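Local coordinates for protein poly-gamma-glutamate hydrolase (Bacillus phage phiNIT1, PDB 3A9L) that hydrolyses the gamma-glutamyl linkages of bacterial poly-gamma-glutamate as a zinc-dependent peptidase, at residues D5-E11 / V79-D85; K129-I135 / Y195-E201. All blocks are in the same frame, centred on the assembly; numbering follows the deposited sequence.

How the contacts relate
The two contacts lie on opposite sides of the chain's centre, with their own centres about 30 Å apart and their nearest atoms about 15 Å apart. Both segments of contact 1 (5-11 with 79-85) precede those of contact 2 (129-135 with 195-201) in the chain. Contact 1 fastens the N-terminal segment and the start of helix 10-16 to the loop between strand 62-68 and helix 87-94. Contact 2 pairs helices 120-132 and 190-209. The mixed central sheet connects them: contact 1 borders the zinc site, where Val-79 O meets His-40 of strand 34-42, whereas contact 2 packs its helices beside strand 162-167, with the Tyr-195 side chain about 12 Å from the zinc.

Contact 1. Residues D5-E11 / V79-D85; sequences DTYPNIE and VTSTHFD. With PO4 (phosphate ion), chain D.
At the edge of the zinc site, the N-terminal segment and the first turn of helix 10-16 are tied to the loop 79-85 by one carboxylate at each end. Asp-5 OD2 accepts the N-H of Thr-80 at 2.7 Å, an almost straight bond (173°) on the syn side, 26° out of the carboxylate plane, while OD1 is hydrogen-bonded to His-78. At the other end, a chi1 of 74° turns the Asp-85 carboxylate toward the helix start, where OD1 takes the backbone N of Ile-10 at 3.0 Å, also from the syn side. Glu-11, its chain bent at chi2, brings OE1 to 2.5 Å from Asp-85 OD2, close enough that one of the two acids probably holds a proton. Between these polar ends, Val-79 CG2 lies 3.4 Å from the carbonyl O of Tyr-7, and Ile-10 CD1 meets both Val-79 CB and the ring of Phe-84, 3.5 Å from CE2. A phosphate, probably from the crystallisation liquor, sits beside Thr-80 and Ser-81, hydrogen-bonded to Thr-80 OG1, to N and OG of Ser-81, and to His-78 NE2. Val-79 O accepts from NE2 of the zinc ligand His-40, making this loop second shell to the metal. Asn-9 at the N-cap takes the N of Ala-12 and Asp-85 that of Ile-10, so both segments supply acceptors to the N-terminus of helix 10-16.

Contact 2. Residues K129-I135 / Y195-E201; sequences KLNSKGI and YAEAIKE
Helix-helix packing on one flank of the central sheet joins the C-terminal end of helix 120-132 to the middle of helix 190-209. The backbones approach most closely at Lys-129 and Ala-198, where the small side chain lets Lys-129 CB come to 3.3 Å from Ala-198 O. One residue on, Leu-130 supplies the apolar wedge: its CD2 presses tightly on Ala-198 CB (3.4 Å) and sits over the centre of one face of the Tyr-195 ring, a CH-pi contact with the methyl 3.8 Å from the centroid and 5° off the ring normal. Ile-135 CG2 reaches the same ring at CD2, 3.7 Å away. With CG anti to the backbone N (chi1 -160°), Tyr-195 turns this face to Leu-130 and hydrogen-bonds its OH to Thr-113. A Schellman motif with Gly-134 at C-prime ends helix 120-132 and, through the bond from Ile-135 N to Leu-130 O, brings Ile-135 into the packing. Toward the outer side, the bent chain of Lys-133 runs past Glu-197 CG and gives its NZ to Glu-201 OE2 at 2.7 Å, on the syn side but 27° out of the carboxylate plane. Lys-129 CE rests on Glu-201 CB, and its NZ pairs with Glu-205. The bordering lysines, with Lys-200 bridged to Glu-197, probably draw the helices together and offset repulsion between Glu-197 OE2 and Glu-201 OE2, 2.9 Å apart.

Contact 1. Residues D5-E11 / V79-D85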
loop_
_atom_site.group_PDB
_atom_site.type_symbol
_atom_site.label_atom_id
_atom_site.label_comp_id
_atom_site.label_asym_id
_atom_site.label_seq_id
_atom_site.Cartn_x
_atom_site.Cartn_y
_atom_site.Cartn_z
ATOM N N ASP A 5 -23.312 -5.960 -11.733
ATOM C CA ASP A 5 -22.507 -6.290 -10.550
ATOM C C ASP A 5 -23.275 -7.105 -9.519
ATOM O O ASP A 5 -24.492 -7.113 -9.528
ATOM C CB ASP A 5 -21.937 -5.014 -9.923
ATOM C CG ASP A 5 -20.909 -4.337 -10.822
ATOM O OD1 ASP A 5 -20.374 -5.009 -11.727
ATOM O OD2 ASP A 5 -20.642 -3.137 -10.633
ATOM N N THR A 6 -22.548 -7.829 -8.668
ATOM C CA THR A 6 -23.121 -8.451 -7.469
ATOM C C THR A 6 -23.326 -7.383 -6.390
ATOM O O THR A 6 -24.463 -7.178 -5.919
ATOM C CB THR A 6 -22.236 -9.635 -6.963
ATOM O OG1 THR A 6 -22.265 -10.677 -7.943
ATOM C CG2 THR A 6 -22.733 -10.201 -5.632
ATOM N N TYR A 7 -22.252 -6.678 -6.029
ATOM C CA TYR A 7 -22.327 -5.648 -4.989
ATOM C C TYR A 7 -22.537 -4.255 -5.583
ATOM O O TYR A 7 -21.897 -3.919 -6.557
ATOM C CB TYR A 7 -21.101 -5.690 -4.071
ATOM C CG TYR A 7 -20.789 -7.074 -3.526
ATOM C CD1 TYR A 7 -21.531 -7.625 -2.464
ATOM C CD2 TYR A 7 -19.761 -7.838 -4.079
ATOM C CE1 TYR A 7 -21.252 -8.909 -1.975
ATOM C CE2 TYR A 7 -19.449 -9.130 -3.567
ATOM C CZ TYR A 7 -20.208 -9.654 -2.519
ATOM O OH TYR A 7 -19.931 -10.937 -2.035
ATOM N N PRO A 8 -23.485 -3.476 -5.022
ATOM C CA PRO A 8 -23.841 -2.138 -5.497
ATOM C C PRO A 8 -22.776 -1.125 -5.192
ATOM O O PRO A 8 -22.746 -0.038 -5.780
ATOM C CB PRO A 8 -25.102 -1.805 -4.709
ATOM C CG PRO A 8 -25.140 -2.733 -3.598
ATOM C CD PRO A 8 -24.504 -3.985 -4.090
ATOM N N ASN A 9 -21.906 -1.495 -4.276
ATOM C CA ASN A 9 -20.787 -0.659 -3.893
ATOM C C ASN A 9 -19.834 -1.490 -3.042
ATOM O O ASN A 9 -20.112 -2.656 -2.719
ATOM C CB ASN A 9 -21.318 0.489 -3.065
ATOM C CG ASN A 9 -22.156 0.009 -1.915
ATOM O OD1 ASN A 9 -21.662 -0.650 -1.002
ATOM N ND2 ASN A 9 -23.438 0.339 -1.950
ATOM N N ILE A 10 -18.768 -0.859 -2.578
ATOM C CA ILE A 10 -17.691 -1.594 -1.915
ATOM C C ILE A 10 -17.972 -1.949 -0.459
ATOM O O ILE A 10 -17.433 -2.962 0.038
ATOM C CB ILE A 10 -16.333 -0.865 -2.096
ATOM C CG1 ILE A 10 -15.913 -0.926 -3.569
ATOM C CG2 ILE A 10 -15.241 -1.434 -1.165
ATOM C CD1 ILE A 10 -15.331 -2.277 -4.067
ATOM N N GLU A 11 -18.797 -1.138 0.220
ATOM C CA GLU A 11 -19.298 -1.496 1.555
ATOM C C GLU A 11 -20.002 -2.859 1.504
ATOM O O GLU A 11 -19.611 -3.807 2.210
ATOM C CB GLU A 11 -20.281 -0.431 2.078
ATOM C CG GLU A 11 -19.641 0.856 2.575
ATOM C CD GLU A 11 -19.196 1.805 1.466
ATOM O OE1 GLU A 11 -19.567 1.606 0.274
ATOM O OE2 GLU A 11 -18.498 2.781 1.818
ATOM N N VAL A 79 -16.998 -3.993 -8.950
ATOM C CA VAL A 79 -17.866 -2.856 -8.753
ATOM C C VAL A 79 -17.486 -1.800 -9.793
ATOM O O VAL A 79 -16.390 -1.226 -9.781
ATOM C CB VAL A 79 -17.859 -2.360 -7.278
ATOM C CG1 VAL A 79 -18.594 -1.051 -7.123
ATOM C CG2 VAL A 79 -18.543 -3.430 -6.357
ATOM N N THR A 80 -18.391 -1.583 -10.731
ATOM C CA THR A 80 -18.150 -0.635 -11.792
ATOM C C THR A 80 -17.580 0.704 -11.273
ATOM O O THR A 80 -17.922 1.145 -10.168
ATOM C CB THR A 80 -19.437 -0.417 -12.586
ATOM O OG1 THR A 80 -19.109 0.040 -13.904
ATOM C CG2 THR A 80 -20.371 0.561 -11.854
ATOM N N SER A 81 -16.719 1.342 -12.070
ATOM C CA SER A 81 -16.014 2.595 -11.670
ATOM C C SER A 81 -16.896 3.772 -11.249
ATOM O O SER A 81 -16.516 4.562 -10.370
ATOM C CB SER A 81 -15.059 3.077 -12.777
ATOM O OG SER A 81 -14.352 2.006 -13.369
ATOM N N THR A 82 -18.065 3.924 -11.878
ATOM C CA THR A 82 -18.988 4.964 -11.429
ATOM C C THR A 82 -19.551 4.722 -10.002
ATOM O O THR A 82 -20.158 5.620 -9.443
ATOM C CB THR A 82 -20.192 5.085 -12.360
ATOM O OG1 THR A 82 -20.859 3.823 -12.388
ATOM C CG2 THR A 82 -19.773 5.511 -13.780
ATOM N N HIS A 83 -19.385 3.514 -9.455
ATOM C CA HIS A 83 -19.994 3.105 -8.163
ATOM C C HIS A 83 -18.913 2.767 -7.142
ATOM O O HIS A 83 -19.189 2.418 -5.981
ATOM C CB HIS A 83 -20.908 1.886 -8.353
ATOM C CG HIS A 83 -22.121 2.173 -9.174
ATOM N ND1 HIS A 83 -23.146 1.271 -9.324
ATOM C CD2 HIS A 83 -22.489 3.278 -9.863
ATOM C CE1 HIS A 83 -24.091 1.803 -10.077
ATOM N NE2 HIS A 83 -23.718 3.024 -10.414
ATOM N N PHE A 84 -17.677 2.903 -7.593
ATOM C CA PHE A 84 -16.560 2.374 -6.836
ATOM C C PHE A 84 -16.176 3.416 -5.842
ATOM O O PHE A 84 -15.786 4.541 -6.183
ATOM C CB PHE A 84 -15.391 1.978 -7.732
ATOM C CG PHE A 84 -14.241 1.344 -6.975
ATOM C CD1 PHE A 84 -13.251 2.136 -6.415
ATOM C CD2 PHE A 84 -14.160 -0.030 -6.835
ATOM C CE1 PHE A 84 -12.201 1.574 -5.735
ATOM C CE2 PHE A 84 -13.112 -0.604 -6.146
ATOM C CZ PHE A 84 -12.128 0.190 -5.620
ATOM N N ASP A 85 -16.310 3.016 -4.594
ATOM C CA ASP A 85 -16.258 3.968 -3.504
ATOM C C ASP A 85 -15.358 3.503 -2.349
ATOM O O ASP A 85 -15.494 3.982 -1.244
ATOM C CB ASP A 85 -17.696 4.297 -3.028
ATOM C CG ASP A 85 -18.346 3.171 -2.224
ATOM O OD1 ASP A 85 -18.013 2.007 -2.440
ATOM O OD2 ASP A 85 -19.229 3.464 -1.388
HETATM P P PO4 D . -15.962 -0.913 -15.556
HETATM O O1 PO4 D . -17.428 -1.169 -15.279
HETATM O O2 PO4 D . -15.728 -0.356 -16.951
HETATM O O3 PO4 D . -15.549 0.125 -14.547
HETATM O O4 PO4 D . -15.161 -2.176 -15.396
#

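Contact 2. Residues K129-I135 / Y195-E201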
loop_
_atom_site.group_PDB
_atom_site.type_symbol
_atom_site.label_atom_id
_atom_site.label_comp_id
_atom_site.label_asym_id
_atom_site.label_seq_id
_atom_site.Cartn_x
_atom_site.Cartn_y
_atom_site.Cartn_z
ATOM N N LYS A 129 1.071 7.791 -27.960
ATOM C CA LYS A 129 2.259 6.975 -27.612
ATOM C C LYS A 129 2.048 5.494 -27.878
ATOM O O LYS A 129 2.928 4.814 -28.433
ATOM C CB LYS A 129 2.696 7.158 -26.151
ATOM C CG LYS A 129 3.245 8.534 -25.732
ATOM C CD LYS A 129 4.103 9.180 -26.803
ATOM C CE LYS A 129 5.058 10.224 -26.227
ATOM N NZ LYS A 129 5.694 10.908 -27.364
ATOM N N LEU A 130 0.879 4.977 -27.526
ATOM C CA LEU A 130 0.664 3.555 -27.720
ATOM C C LEU A 130 0.833 3.202 -29.193
ATOM O O LEU A 130 1.611 2.297 -29.542
ATOM C CB LEU A 130 -0.695 3.094 -27.169
ATOM C CG LEU A 130 -0.878 3.247 -25.662
ATOM C CD1 LEU A 130 -2.327 3.005 -25.371
ATOM C CD2 LEU A 130 0.041 2.297 -24.858
ATOM N N ASN A 131 0.138 3.957 -30.055
ATOM C CA ASN A 131 0.280 3.790 -31.495
ATOM C C ASN A 131 1.720 3.788 -31.958
ATOM O O ASN A 131 2.090 3.032 -32.846
ATOM C CB ASN A 131 -0.435 4.899 -32.253
ATOM C CG ASN A 131 -1.933 4.885 -32.061
ATOM O OD1 ASN A 131 -2.597 5.825 -32.465
ATOM N ND2 ASN A 131 -2.472 3.833 -31.446
ATOM N N SER A 132 2.529 4.671 -31.392
ATOM C CA SER A 132 3.876 4.861 -31.919
ATOM C C SER A 132 4.751 3.697 -31.498
ATOM O O SER A 132 5.871 3.561 -31.988
ATOM C CB SER A 132 4.477 6.159 -31.416
ATOM O OG SER A 132 4.997 5.954 -30.111
ATOM N N LYS A 133 4.256 2.891 -30.556
ATOM C CA LYS A 133 4.885 1.613 -30.204
ATOM C C LYS A 133 4.184 0.478 -30.949
ATOM O O LYS A 133 4.401 -0.703 -30.661
ATOM C CB LYS A 133 4.878 1.356 -28.692
ATOM C CG LYS A 133 5.486 2.471 -27.817
ATOM C CD LYS A 133 6.980 2.614 -28.008
ATOM C CE LYS A 133 7.667 2.564 -26.663
ATOM N NZ LYS A 133 8.835 3.486 -26.568
ATOM N N GLY A 134 3.337 0.838 -31.906
ATOM C CA GLY A 134 2.654 -0.170 -32.732
ATOM C C GLY A 134 1.550 -0.879 -31.983
ATOM O O GLY A 134 1.186 -2.006 -32.330
ATOM N N ILE A 135 1.037 -0.227 -30.936
ATOM C CA ILE A 135 0.004 -0.797 -30.080
ATOM C C ILE A 135 -1.306 -0.112 -30.397
ATOM O O ILE A 135 -1.399 1.117 -30.365
ATOM C CB ILE A 135 0.337 -0.613 -28.583
ATOM C CG1 ILE A 135 1.542 -1.485 -28.215
ATOM C CG2 ILE A 135 -0.858 -1.002 -27.715
ATOM C CD1 ILE A 135 2.456 -0.833 -27.196
ATOM N N TYR A 195 4.137 -1.192 -23.870
ATOM C CA TYR A 195 2.868 -0.603 -23.447
ATOM C C TYR A 195 3.177 0.287 -22.242
ATOM O O TYR A 195 2.917 1.494 -22.265
ATOM C CB TYR A 195 1.852 -1.709 -23.105
ATOM C CG TYR A 195 0.391 -1.283 -23.122
ATOM C CD1 TYR A 195 -0.135 -0.486 -22.102
ATOM C CD2 TYR A 195 -0.456 -1.703 -24.125
ATOM C CE1 TYR A 195 -1.451 -0.095 -22.102
ATOM C CE2 TYR A 195 -1.802 -1.324 -24.132
ATOM C CZ TYR A 195 -2.286 -0.522 -23.116
ATOM O OH TYR A 195 -3.603 -0.137 -23.087
ATOM N N ALA A 196 3.796 -0.295 -21.218
ATOM C CA ALA A 196 4.100 0.448 -20.026
ATOM C C ALA A 196 5.000 1.692 -20.283
ATOM O O ALA A 196 4.753 2.763 -19.714
ATOM C CB ALA A 196 4.659 -0.468 -18.956
ATOM N N GLU A 197 5.968 1.576 -21.197
ATOM C CA GLU A 197 6.837 2.703 -21.599
ATOM C C GLU A 197 6.045 3.801 -22.311
ATOM O O GLU A 197 6.270 4.988 -22.084
ATOM C CB GLU A 197 7.975 2.216 -22.489
ATOM C CG GLU A 197 8.760 3.335 -23.228
ATOM C CD GLU A 197 9.747 4.095 -22.316
ATOM O OE1 GLU A 197 9.991 3.647 -21.176
ATOM O OE2 GLU A 197 10.252 5.159 -22.723
ATOM N N ALA A 198 5.110 3.399 -23.168
ATOM C CA ALA A 198 4.198 4.369 -23.803
ATOM C C ALA A 198 3.486 5.267 -22.793
ATOM O O ALA A 198 3.358 6.453 -23.006
ATOM C CB ALA A 198 3.187 3.664 -24.681
ATOM N N ILE A 199 3.035 4.688 -21.692
ATOM C CA ILE A 199 2.345 5.431 -20.660
ATOM C C ILE A 199 3.312 6.407 -19.973
ATOM O O ILE A 199 2.973 7.587 -19.715
ATOM C CB ILE A 199 1.717 4.467 -19.628
ATOM C CG1 ILE A 199 0.874 3.379 -20.332
ATOM C CG2 ILE A 199 0.946 5.257 -18.564
ATOM C CD1 ILE A 199 -0.121 3.894 -21.366
ATOM N N LYS A 200 4.528 5.929 -19.706
ATOM C CA LYS A 200 5.532 6.803 -19.060
ATOM C C LYS A 200 5.865 8.020 -19.965
ATOM O O LYS A 200 5.928 9.150 -19.500
ATOM C CB LYS A 200 6.786 6.022 -18.683
ATOM C CG LYS A 200 7.889 6.865 -18.008
ATOM C CD LYS A 200 9.231 6.150 -17.962
ATOM C CE LYS A 200 9.796 5.742 -19.329
ATOM N NZ LYS A 200 10.518 6.792 -20.139
ATOM N N GLU A 201 6.060 7.770 -21.248
ATOM C CA GLU A 201 6.368 8.819 -22.234
ATOM C C GLU A 201 5.306 9.885 -22.320
ATOM O O GLU A 201 5.631 11.081 -22.388
ATOM C CB GLU A 201 6.574 8.193 -23.625
ATOM C CG GLU A 201 7.896 7.430 -23.760
ATOM C CD GLU A 201 8.091 6.799 -25.129
ATOM O OE1 GLU A 201 7.522 7.300 -26.118
ATOM O OE2 GLU A 201 8.839 5.797 -25.227
#